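Local coordinates for hypothetical conserved protein (Thermus thermophilus, PDB 3DZM) that is of unknown function but is a major outer membrane protein, a beta-barrel that binds calcium, at residues A49-L54 with N110-G115; V159-Q164 with P200-K205; I130-L135 with A165-V170; F11-G16 with G25-V30. All coordinates share one frame; numbering follows the deposited sequence.

Contact 1 of 4, residues A49-L54 with N110-G115; sequences ATSDAL and NFFSGG. With CA (calcium ion), chain D; C8E ((hydroxyethyloxy)tri(ethyloxy)octane), chain E.
The calcium-binding turn that follows strand 40-50 of the barrel meets strand 100-117 here, with Ala53 and Ser51 facing Phe112. CG of Phe112 is anti to its backbone N (chi1 165°), and the outer end of the ring comes up to the turn. Its CZ lies 4.1 Å from Ala53 CB. Ser51 OG sits in the plane of the ring at its edge, 3.9 Å from Phe112 CE1. The same hydroxyl is hydrogen-bonded to O21 of a bound detergent molecule at 2.7 Å, and either group could be the donor. Ala53 CB rests on the glycine pair, 3.6 Å from Gly115 N and 3.8 Å from Gly114 CA. A side chain on Gly114 would run into this methyl group. An alanine in place of Phe112 would probably open a gap beside Ala53 and Ser51 where the ring had packed. On the far side of the turn, Asp52 OD1 binds the calcium ion at 2.9 Å and the carbonyl Leu54 O binds it at 2.7 Å. Asp56 and Glu77 complete the protein ligands. Aspartate, glutamate and backbone carbonyl oxygens gathered largely from one turn are typical of a calcium site in a loop.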
# COMPACT_ATOMS: atom_id res chain seq x y z
N ALA A 49 -0.91 -5.42 -1.38
CA ALA A 49 -2.38 -5.39 -1.21
C ALA A 49 -2.99 -5.18 -2.55
O ALA A 49 -2.37 -4.57 -3.41
CB ALA A 49 -2.81 -4.25 -0.25
N THR A 50 -4.22 -5.65 -2.71
CA THR A 50 -5.03 -5.29 -3.87
C THR A 50 -5.43 -3.83 -3.80
O THR A 50 -5.50 -3.24 -2.72
CB THR A 50 -6.37 -6.00 -3.88
OG1 THR A 50 -6.20 -7.36 -3.50
CG2 THR A 50 -6.98 -5.94 -5.28
N SER A 51 -5.74 -3.26 -4.94
CA SER A 51 -6.18 -1.89 -4.96
C SER A 51 -7.01 -1.71 -6.18
O SER A 51 -6.94 -2.48 -7.10
CB SER A 51 -4.98 -0.94 -4.95
OG SER A 51 -5.33 0.31 -5.53
N ASP A 52 -7.79 -0.65 -6.18
CA ASP A 52 -8.62 -0.30 -7.30
C ASP A 52 -7.83 0.68 -8.17
O ASP A 52 -7.18 1.57 -7.66
CB ASP A 52 -9.93 0.27 -6.72
CG ASP A 52 -10.62 1.20 -7.65
OD1 ASP A 52 -10.24 1.26 -8.83
OD2 ASP A 52 -11.57 1.86 -7.19
N ALA A 53 -7.83 0.51 -9.49
CA ALA A 53 -7.00 1.38 -10.32
C ALA A 53 -7.68 2.62 -10.93
O ALA A 53 -7.13 3.71 -10.89
CB ALA A 53 -6.22 0.57 -11.39
N LEU A 54 -8.88 2.46 -11.50
CA LEU A 54 -9.65 3.61 -12.01
C LEU A 54 -11.00 3.76 -11.32
O LEU A 54 -11.74 2.79 -11.15
CB LEU A 54 -9.87 3.54 -13.53
CG LEU A 54 -8.76 3.39 -14.59
CD1 LEU A 54 -7.54 4.25 -14.29
CD2 LEU A 54 -8.38 1.93 -14.73
N ASN A 110 5.95 3.55 -1.98
CA ASN A 110 4.94 2.71 -2.62
C ASN A 110 5.09 2.53 -4.12
O ASN A 110 5.35 3.48 -4.88
CB ASN A 110 3.58 3.31 -2.36
CG ASN A 110 2.46 2.32 -2.61
OD1 ASN A 110 2.27 1.39 -1.86
ND2 ASN A 110 1.71 2.55 -3.66
N PHE A 111 4.88 1.30 -4.54
CA PHE A 111 4.78 0.98 -5.97
C PHE A 111 3.35 0.65 -6.32
O PHE A 111 2.86 -0.43 -6.03
CB PHE A 111 5.82 -0.09 -6.36
CG PHE A 111 7.19 0.30 -5.97
CD1 PHE A 111 7.99 1.02 -6.85
CD2 PHE A 111 7.63 0.11 -4.66
CE1 PHE A 111 9.25 1.45 -6.45
CE2 PHE A 111 8.88 0.56 -4.25
CZ PHE A 111 9.69 1.23 -5.14
N PHE A 112 2.66 1.62 -6.91
CA PHE A 112 1.30 1.43 -7.40
C PHE A 112 1.26 1.02 -8.86
O PHE A 112 2.02 1.50 -9.67
CB PHE A 112 0.47 2.71 -7.24
CG PHE A 112 -0.81 2.70 -8.04
CD1 PHE A 112 -1.94 2.09 -7.55
CD2 PHE A 112 -0.86 3.27 -9.31
CE1 PHE A 112 -3.10 2.06 -8.28
CE2 PHE A 112 -2.04 3.24 -10.06
CZ PHE A 112 -3.16 2.64 -9.54
N SER A 113 0.33 0.14 -9.18
CA SER A 113 0.07 -0.23 -10.57
C SER A 113 -1.27 -0.93 -10.80
O SER A 113 -1.70 -1.75 -10.01
CB SER A 113 1.20 -1.08 -11.13
OG SER A 113 1.27 -2.33 -10.47
N GLY A 114 -1.93 -0.60 -11.89
CA GLY A 114 -3.08 -1.37 -12.32
C GLY A 114 -3.51 -0.96 -13.71
O GLY A 114 -2.76 -0.34 -14.45
N GLY A 115 -4.74 -1.29 -14.05
CA GLY A 115 -5.31 -0.97 -15.35
C GLY A 115 -6.34 -2.03 -15.68
O GLY A 115 -6.93 -2.62 -14.78
CA CA D . -12.73 0.50 -10.09
C1 C8E E . -9.56 8.46 7.88
C2 C8E E . -8.50 9.19 7.04
C3 C8E E . -8.97 9.57 5.63
C4 C8E E . -9.09 11.09 5.45
C5 C8E E . -8.99 11.57 3.99
C6 C8E E . -10.32 11.95 3.32
C7 C8E E . -10.72 10.99 2.19
C8 C8E E . -9.57 10.02 1.87
O9 C8E E . -9.51 9.58 0.52
C10 C8E E . -8.37 10.11 -0.16
C11 C8E E . -7.94 9.25 -1.34
O12 C8E E . -6.92 8.35 -0.97
C13 C8E E . -6.80 7.25 -1.86
C14 C8E E . -6.27 5.99 -1.17
O15 C8E E . -7.18 4.91 -1.40
C16 C8E E . -6.90 3.78 -0.61
C17 C8E E . -5.66 3.06 -1.14
O18 C8E E . -6.00 2.05 -2.08
C19 C8E E . -6.23 2.57 -3.37
C20 C8E E . -4.96 3.29 -3.81
O21 C8E E . -4.08 2.39 -4.42

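Contact 2 of 4, residues V159-Q164 with P200-K205; sequences VDYYFQ and PEWVLK. With C8E ((hydroxyethyloxy)tri(ethyloxy)octane), chain F; C8E ((hydroxyethyloxy)tri(ethyloxy)octane), chain E.
Strands 159-162 and 202-205 run antiparallel at 157°, their axes 4.7 Å apart at closest, and Asp160 and Val203 form a hydrogen-bonded pair. Tyr162 N also bonds to Glu201 O at 2.8 Å. Val159, Tyr161, Trp202 and Leu204 share one sheet face. Tyr161 CG is anti to the backbone N (chi1 177°). The ring turns its edge to the face of Trp202, the planes 53° apart, with Tyr161 CD1 over the indole and 3.5 Å from Trp202 CE2. Val159 CG1 meets the indole edge 3.8 Å from Trp202 CE3. One detergent molecule lies over a face of the Tyr161 ring, and another over the indole face turned from Tyr161. Such an aromatic, detergent-coated surface is consistent with the membrane side of the barrel. Tyr162 packs its CD2 3.6 Å from Pro200 CB and brings its ring edge to Val203. Two waters bridge Asp160 to Lys205 NZ, one of them held weakly by the lysine. Arg108 forms a salt bridge to Asp160, and Tyr20 bonds to both Asp160 and Tyr162. Strand 127-148 pairs with the far edge of 151-172. Strands 76-90 and 100-117 reach Tyr162 and Pro200, and helix 190-196 touches Gln164.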
# COMPACT_ATOMS: atom_id res chain seq x y z
N VAL A 159 -2.13 5.50 9.62
CA VAL A 159 -2.58 6.29 8.46
C VAL A 159 -1.34 6.79 7.77
O VAL A 159 -0.36 7.16 8.44
CB VAL A 159 -3.51 7.47 8.87
CG1 VAL A 159 -3.73 8.41 7.71
CG2 VAL A 159 -4.90 6.95 9.49
N ASP A 160 -1.33 6.72 6.44
CA ASP A 160 -0.16 7.15 5.66
C ASP A 160 -0.65 8.17 4.68
O ASP A 160 -1.78 8.07 4.18
CB ASP A 160 0.46 6.00 4.85
CG ASP A 160 1.16 4.97 5.71
OD1 ASP A 160 1.42 5.32 6.86
OD2 ASP A 160 1.44 3.82 5.25
N TYR A 161 0.19 9.14 4.38
CA TYR A 161 -0.10 10.07 3.31
C TYR A 161 0.95 9.95 2.20
O TYR A 161 2.14 9.93 2.49
CB TYR A 161 -0.15 11.51 3.81
CG TYR A 161 -0.38 12.46 2.66
CD1 TYR A 161 -1.63 12.56 2.07
CD2 TYR A 161 0.66 13.21 2.13
CE1 TYR A 161 -1.86 13.39 1.03
CE2 TYR A 161 0.44 14.08 1.05
CZ TYR A 161 -0.82 14.16 0.52
OH TYR A 161 -1.08 14.99 -0.53
N TYR A 162 0.52 9.90 0.95
CA TYR A 162 1.44 9.89 -0.20
C TYR A 162 1.37 11.14 -1.08
O TYR A 162 0.31 11.61 -1.46
CB TYR A 162 1.22 8.65 -1.06
CG TYR A 162 1.64 7.37 -0.39
CD1 TYR A 162 2.96 6.94 -0.45
CD2 TYR A 162 0.74 6.60 0.35
CE1 TYR A 162 3.36 5.78 0.16
CE2 TYR A 162 1.14 5.42 0.97
CZ TYR A 162 2.45 5.02 0.86
OH TYR A 162 2.88 3.87 1.46
N PHE A 163 2.54 11.66 -1.40
CA PHE A 163 2.68 12.77 -2.34
C PHE A 163 2.48 12.32 -3.79
O PHE A 163 3.05 11.33 -4.24
CB PHE A 163 4.07 13.40 -2.19
CG PHE A 163 4.32 13.94 -0.83
CD1 PHE A 163 3.92 15.24 -0.50
CD2 PHE A 163 4.93 13.16 0.13
CE1 PHE A 163 4.14 15.76 0.77
CE2 PHE A 163 5.14 13.68 1.44
CZ PHE A 163 4.76 14.97 1.75
N GLN A 164 1.67 13.06 -4.53
CA GLN A 164 1.50 12.78 -5.94
C GLN A 164 2.83 12.80 -6.68
O GLN A 164 3.69 13.65 -6.44
CB GLN A 164 0.52 13.77 -6.59
CG GLN A 164 0.96 15.21 -6.45
CD GLN A 164 0.00 16.25 -7.03
OE1 GLN A 164 -1.22 16.10 -7.00
NE2 GLN A 164 0.57 17.36 -7.53
N PRO A 200 -2.56 5.77 -4.38
CA PRO A 200 -2.68 6.21 -2.99
C PRO A 200 -2.61 7.70 -2.80
O PRO A 200 -1.90 8.41 -3.49
CB PRO A 200 -1.48 5.54 -2.32
CG PRO A 200 -1.26 4.34 -3.09
CD PRO A 200 -1.55 4.72 -4.52
N GLU A 201 -3.39 8.16 -1.84
CA GLU A 201 -3.19 9.47 -1.27
C GLU A 201 -3.24 9.33 0.28
O GLU A 201 -2.21 9.27 0.96
CB GLU A 201 -4.21 10.43 -1.82
CG GLU A 201 -4.05 11.82 -1.26
CD GLU A 201 -4.92 12.85 -1.97
OE1 GLU A 201 -5.93 12.44 -2.62
OE2 GLU A 201 -4.57 14.06 -1.87
N TRP A 202 -4.43 9.22 0.84
CA TRP A 202 -4.54 8.87 2.24
C TRP A 202 -4.84 7.38 2.36
O TRP A 202 -5.68 6.85 1.64
CB TRP A 202 -5.65 9.66 2.92
CG TRP A 202 -5.39 11.12 3.05
CD1 TRP A 202 -5.85 12.10 2.23
CD2 TRP A 202 -4.63 11.77 4.07
NE1 TRP A 202 -5.42 13.33 2.66
CE2 TRP A 202 -4.67 13.16 3.80
CE3 TRP A 202 -3.93 11.32 5.20
CZ2 TRP A 202 -4.02 14.11 4.60
CZ3 TRP A 202 -3.29 12.28 6.02
CH2 TRP A 202 -3.34 13.65 5.71
N VAL A 203 -4.13 6.70 3.24
CA VAL A 203 -4.35 5.27 3.37
C VAL A 203 -4.54 4.92 4.83
O VAL A 203 -3.66 5.17 5.65
CB VAL A 203 -3.17 4.43 2.75
CG1 VAL A 203 -3.52 2.92 2.71
CG2 VAL A 203 -2.83 4.92 1.36
N LEU A 204 -5.70 4.34 5.16
CA LEU A 204 -5.91 3.67 6.44
C LEU A 204 -5.27 2.27 6.49
O LEU A 204 -5.49 1.45 5.63
CB LEU A 204 -7.39 3.52 6.70
CG LEU A 204 -7.79 3.09 8.10
CD1 LEU A 204 -7.39 4.14 9.11
CD2 LEU A 204 -9.27 2.85 8.15
N LYS A 205 -4.48 2.01 7.51
CA LYS A 205 -3.85 0.70 7.65
C LYS A 205 -4.38 0.06 8.91
O LYS A 205 -4.29 0.64 10.00
CB LYS A 205 -2.32 0.81 7.75
CG LYS A 205 -1.64 -0.43 8.33
CD LYS A 205 -0.46 -0.06 9.23
CE LYS A 205 0.52 0.89 8.55
NZ LYS A 205 1.89 0.78 9.15
C1 C8E F . 1.26 12.73 7.49
C2 C8E F . 1.31 14.27 7.33
C3 C8E F . 1.65 14.84 5.93
C4 C8E F . 0.86 16.12 5.60
C5 C8E F . 0.03 16.09 4.30
C6 C8E F . -0.26 17.47 3.65
C7 C8E F . -0.48 17.41 2.13
C8 C8E F . -0.02 18.66 1.35
O9 C8E F . 0.62 18.37 0.11
C10 C8E F . -0.18 17.64 -0.82
C11 C8E F . 0.55 17.17 -2.10
O12 C8E F . 0.03 15.95 -2.64
C13 C8E F . -0.77 16.07 -3.82
C14 C8E F . -2.02 15.17 -3.81
O15 C8E F . -1.94 14.17 -4.83
C16 C8E F . -3.14 13.84 -5.53
C17 C8E F . -3.87 12.62 -4.96
O18 C8E F . -4.92 12.11 -5.78
C19 C8E F . -4.71 10.75 -6.13
C20 C8E F . -5.82 10.11 -6.98
O21 C8E F . -5.33 9.74 -8.26
C1 C8E E . -9.56 8.46 7.88
C2 C8E E . -8.50 9.19 7.04
C3 C8E E . -8.97 9.57 5.63
C4 C8E E . -9.09 11.09 5.45
C5 C8E E . -8.99 11.57 3.99
C6 C8E E . -10.32 11.95 3.32
C7 C8E E . -10.72 10.99 2.19
C8 C8E E . -9.57 10.02 1.87
O9 C8E E . -9.51 9.58 0.52
C10 C8E E . -8.37 10.11 -0.16
C11 C8E E . -7.94 9.25 -1.34
O12 C8E E . -6.92 8.35 -0.97
C13 C8E E . -6.80 7.25 -1.86
C14 C8E E . -6.27 5.99 -1.17
O15 C8E E . -7.18 4.91 -1.40
C16 C8E E . -6.90 3.78 -0.61
C17 C8E E . -5.66 3.06 -1.14
O18 C8E E . -6.00 2.05 -2.08
C19 C8E E . -6.23 2.57 -3.37
C20 C8E E . -4.96 3.29 -3.81
O21 C8E E . -4.08 2.39 -4.42
O HOH W 1 1.46 4.09 9.29
O HOH W 2 2.93 1.67 6.38
O HOH W 3 -1.14 11.19 -3.89

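Contact 3 of 4, residues I130-L135 with A165-V170; sequences ISSNQL and ACFTRV
Ser132 OG is anti to its backbone N (chi1 -157°), which points it across to Cys166 O, while Phe167 CG lies beside its own backbone N (chi1 -71°); the CD1 of that ring comes near Ser132 CB. The hydroxyl donates to Cys166 O at 2.8 Å, approaching from above the carbonyl plane. It also accepts a proton from a water, which in turn accepts from Ala165 N at 3.0 Å. This bridge spans the break in strand 151-172, where the regular pairing is interrupted. Ser132 OG also lies over one face of the Phe167 ring. Ile130 CD1 packs 3.8 Å from Phe167 CB. Ala165 CB lies 3.4 Å from Asn133 O and 4.0 Å from Gln134 CG. Ser131 and Thr168 form the hydrogen-bonded antiparallel pair. Thr168 N donates to Ser131 O at 2.9 Å, and the return bond from Ser131 N is weak. The two segments belong to the hairpin of strands 127-148 and 151-172. Strand 100-117 pairs with the outer edge of 130-135, and the disulfide of Cys166 with Cys184 fastens the other flank near strand 178-183. Val193 of helix 190-196 packs on Ile130 and Phe167.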
# COMPACT_ATOMS: atom_id res chain seq x y z
N ILE A 130 -1.21 1.47 -15.85
CA ILE A 130 -0.65 2.71 -15.32
C ILE A 130 0.14 2.44 -14.02
O ILE A 130 -0.10 1.48 -13.33
CB ILE A 130 -1.75 3.75 -15.13
CG1 ILE A 130 -1.16 5.12 -14.78
CG2 ILE A 130 -2.78 3.27 -14.11
CD1 ILE A 130 -1.88 6.27 -15.42
N SER A 131 1.11 3.30 -13.72
CA SER A 131 2.05 3.11 -12.61
C SER A 131 2.43 4.45 -11.95
O SER A 131 2.49 5.49 -12.61
CB SER A 131 3.33 2.45 -13.11
OG SER A 131 3.17 1.05 -13.10
N SER A 132 2.66 4.41 -10.64
CA SER A 132 3.17 5.56 -9.92
C SER A 132 4.00 5.09 -8.76
O SER A 132 3.57 4.23 -8.01
CB SER A 132 2.01 6.44 -9.44
OG SER A 132 2.44 7.77 -9.21
N ASN A 133 5.19 5.66 -8.60
CA ASN A 133 6.00 5.37 -7.42
C ASN A 133 6.02 6.56 -6.50
O ASN A 133 6.48 7.62 -6.90
CB ASN A 133 7.43 5.04 -7.80
CG ASN A 133 7.51 3.89 -8.76
OD1 ASN A 133 6.54 3.21 -9.01
ND2 ASN A 133 8.69 3.68 -9.31
N GLN A 134 5.55 6.39 -5.27
CA GLN A 134 5.40 7.54 -4.40
C GLN A 134 6.11 7.44 -3.09
O GLN A 134 6.28 6.37 -2.54
CB GLN A 134 3.94 7.86 -4.17
CG GLN A 134 3.10 7.81 -5.40
CD GLN A 134 1.64 7.97 -5.09
OE1 GLN A 134 0.87 7.03 -5.24
NE2 GLN A 134 1.25 9.17 -4.66
N LEU A 135 6.51 8.59 -2.60
CA LEU A 135 7.11 8.72 -1.30
C LEU A 135 5.97 9.07 -0.32
O LEU A 135 5.16 9.92 -0.61
CB LEU A 135 8.20 9.80 -1.35
CG LEU A 135 8.68 10.35 -0.02
CD1 LEU A 135 9.43 9.28 0.76
CD2 LEU A 135 9.57 11.53 -0.23
N ALA A 165 2.96 11.84 -7.58
CA ALA A 165 4.14 11.64 -8.36
C ALA A 165 3.77 11.53 -9.84
O ALA A 165 2.62 11.69 -10.22
CB ALA A 165 4.77 10.38 -7.92
N CYS A 166 4.75 11.23 -10.68
CA CYS A 166 4.47 11.02 -12.10
C CYS A 166 3.69 9.73 -12.31
O CYS A 166 3.75 8.82 -11.47
CB CYS A 166 5.79 11.00 -12.90
SG CYS A 166 6.56 12.62 -13.08
N PHE A 167 2.95 9.65 -13.41
CA PHE A 167 2.29 8.41 -13.85
C PHE A 167 2.91 7.89 -15.13
O PHE A 167 3.26 8.67 -16.00
CB PHE A 167 0.84 8.67 -14.16
CG PHE A 167 0.01 8.92 -12.97
CD1 PHE A 167 -0.36 7.88 -12.14
CD2 PHE A 167 -0.39 10.20 -12.66
CE1 PHE A 167 -1.14 8.11 -11.04
CE2 PHE A 167 -1.17 10.44 -11.56
CZ PHE A 167 -1.55 9.40 -10.76
N THR A 168 3.02 6.57 -15.27
CA THR A 168 3.55 5.97 -16.49
C THR A 168 2.52 5.01 -17.07
O THR A 168 2.17 4.06 -16.41
CB THR A 168 4.80 5.22 -16.17
OG1 THR A 168 5.77 6.14 -15.67
CG2 THR A 168 5.36 4.54 -17.38
N ARG A 169 2.05 5.27 -18.28
CA ARG A 169 1.09 4.40 -18.99
C ARG A 169 1.79 3.46 -20.00
O ARG A 169 2.71 3.85 -20.71
CB ARG A 169 -0.05 5.24 -19.64
CG ARG A 169 -1.46 4.55 -19.78
CD ARG A 169 -2.73 5.53 -19.59
NE ARG A 169 -3.89 4.86 -18.94
CZ ARG A 169 -5.06 5.41 -18.54
NH1 ARG A 169 -5.37 6.71 -18.69
NH2 ARG A 169 -5.94 4.60 -17.97
N VAL A 170 1.38 2.20 -20.05
CA VAL A 170 1.84 1.27 -21.08
C VAL A 170 0.64 0.58 -21.70
O VAL A 170 -0.06 -0.16 -21.02
CB VAL A 170 2.82 0.18 -20.52
CG1 VAL A 170 3.31 -0.70 -21.65
CG2 VAL A 170 3.99 0.82 -19.92
O HOH W 4 0.80 9.93 -8.31

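Contact 4 of 4, residues F11-G16 with G25-V30; sequences FSVEAG and GQLAVV
Glu14 OE2 is gripped by two groups: Gln26 NE2 from the facing strand, by a weak hydrogen bond of 2.8 Å, and Arg43 by a salt bridge. The other carboxylate oxygen, OE1, forms a salt bridge to Arg142. These strands, 10-17 and 23-32, make the first antiparallel hairpin of the beta-barrel, their segments 165° apart. Glu14 CG is anti to the backbone N (chi1 -176°), and the extended chain carries the carboxylate out over the face shared with Ser12, Gln26, Ala28 and Val30. The amide plane of Gln26 is turned 42° from that of the carboxylate. The two arginines would probably keep Glu14 ionised in this buried place. An alanine here is likely to leave Arg43 and Arg142 without their shared countercharge and the Gln26 amide free to turn. The backbone ladder is regular. Ser12 with Val30, Glu14 with Ala28, and Gly16 with Gln26 are the hydrogen-bonded pairs. Val13, Ala15, Leu27 and Val29 lie on the other face, an apolar surface consistent with the lipid side of the barrel. Val13 and Leu27 touch only loosely there. Strand 202-213 borders this hairpin on one flank and strand 40-50 on the other. Back on the polar face, Val30 CG2 packs 4.1 Å from Glu14 OE1.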
# COMPACT_ATOMS: atom_id res chain seq x y z
N PHE A 11 15.49 -9.30 17.95
CA PHE A 11 15.04 -9.32 16.56
C PHE A 11 13.83 -10.27 16.32
O PHE A 11 13.85 -11.43 16.75
CB PHE A 11 16.22 -9.69 15.64
CG PHE A 11 17.36 -8.71 15.68
CD1 PHE A 11 17.29 -7.51 14.98
CD2 PHE A 11 18.51 -8.98 16.40
CE1 PHE A 11 18.33 -6.61 15.01
CE2 PHE A 11 19.56 -8.08 16.43
CZ PHE A 11 19.47 -6.90 15.75
N SER A 12 12.78 -9.79 15.67
CA SER A 12 11.63 -10.66 15.40
C SER A 12 11.22 -10.48 13.96
O SER A 12 11.55 -9.49 13.33
CB SER A 12 10.43 -10.37 16.30
OG SER A 12 10.82 -9.58 17.41
N VAL A 13 10.51 -11.46 13.45
CA VAL A 13 9.94 -11.34 12.13
C VAL A 13 8.44 -11.32 12.39
O VAL A 13 7.93 -12.06 13.24
CB VAL A 13 10.44 -12.50 11.17
CG1 VAL A 13 10.28 -13.85 11.84
CG2 VAL A 13 9.72 -12.48 9.82
N GLU A 14 7.75 -10.43 11.67
CA GLU A 14 6.34 -10.17 11.90
C GLU A 14 5.58 -10.32 10.58
O GLU A 14 5.96 -9.75 9.57
CB GLU A 14 6.21 -8.75 12.49
CG GLU A 14 4.81 -8.30 12.90
CD GLU A 14 4.63 -6.78 12.75
OE1 GLU A 14 5.03 -6.03 13.67
OE2 GLU A 14 4.08 -6.34 11.71
N ALA A 15 4.51 -11.10 10.59
CA ALA A 15 3.60 -11.20 9.44
C ALA A 15 2.26 -10.63 9.83
O ALA A 15 1.78 -10.87 10.94
CB ALA A 15 3.42 -12.70 8.99
N GLY A 16 1.64 -9.87 8.93
CA GLY A 16 0.30 -9.39 9.22
C GLY A 16 -0.63 -9.38 8.04
O GLY A 16 -0.20 -9.30 6.90
N GLY A 25 -1.29 -8.12 2.79
CA GLY A 25 -0.60 -8.45 4.01
C GLY A 25 0.71 -7.72 4.09
O GLY A 25 1.03 -6.92 3.18
N GLN A 26 1.44 -7.93 5.20
CA GLN A 26 2.82 -7.47 5.26
C GLN A 26 3.76 -8.41 5.99
O GLN A 26 3.36 -9.14 6.89
CB GLN A 26 2.95 -6.03 5.80
CG GLN A 26 2.90 -5.92 7.26
CD GLN A 26 4.01 -5.04 7.83
OE1 GLN A 26 4.51 -4.08 7.19
NE2 GLN A 26 4.39 -5.36 9.07
N LEU A 27 5.03 -8.36 5.59
CA LEU A 27 6.14 -9.02 6.27
C LEU A 27 7.11 -7.95 6.76
O LEU A 27 7.41 -6.98 6.05
CB LEU A 27 6.85 -9.94 5.30
CG LEU A 27 6.23 -11.33 5.31
CD1 LEU A 27 6.38 -11.99 3.96
CD2 LEU A 27 6.91 -12.11 6.39
N ALA A 28 7.61 -8.12 7.97
CA ALA A 28 8.51 -7.12 8.53
C ALA A 28 9.53 -7.76 9.44
O ALA A 28 9.32 -8.88 9.94
CB ALA A 28 7.74 -5.99 9.27
N VAL A 29 10.65 -7.06 9.62
CA VAL A 29 11.60 -7.39 10.66
C VAL A 29 11.58 -6.23 11.64
O VAL A 29 11.55 -5.07 11.23
CB VAL A 29 13.03 -7.67 10.09
CG1 VAL A 29 13.55 -6.50 9.22
CG2 VAL A 29 14.02 -7.97 11.22
N VAL A 30 11.52 -6.55 12.92
CA VAL A 30 11.54 -5.57 14.00
C VAL A 30 12.77 -5.76 14.86
O VAL A 30 13.18 -6.88 15.14
CB VAL A 30 10.40 -5.81 14.97
CG1 VAL A 30 10.29 -4.63 15.93
CG2 VAL A 30 9.11 -6.06 14.23

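All four contacts reach one antiparallel sheet that curls into the barrel. Contacts 1, 2 and 3 cluster together. Contact 1 joins contact 3 through the probable hydrogen bond from Ile130 N to Gly114 O, 2.8 Å long. Contacts 2 and 3 share strand 151-172, and Gln134 NE2 reaches Phe163 O at 2.8 Å. Asn110 and Phe112 of contact 1 pack on Pro200 of contact 2, and one detergent molecule touches both contacts. Calcium is bound in contact 1. The side chain of Pro200 lies about 13 Å from the calcium ion. The side chain of Ile130 lies about 11 Å from the calcium ion. Contact 4 stands apart, its centre about 27 Å from that of contact 3.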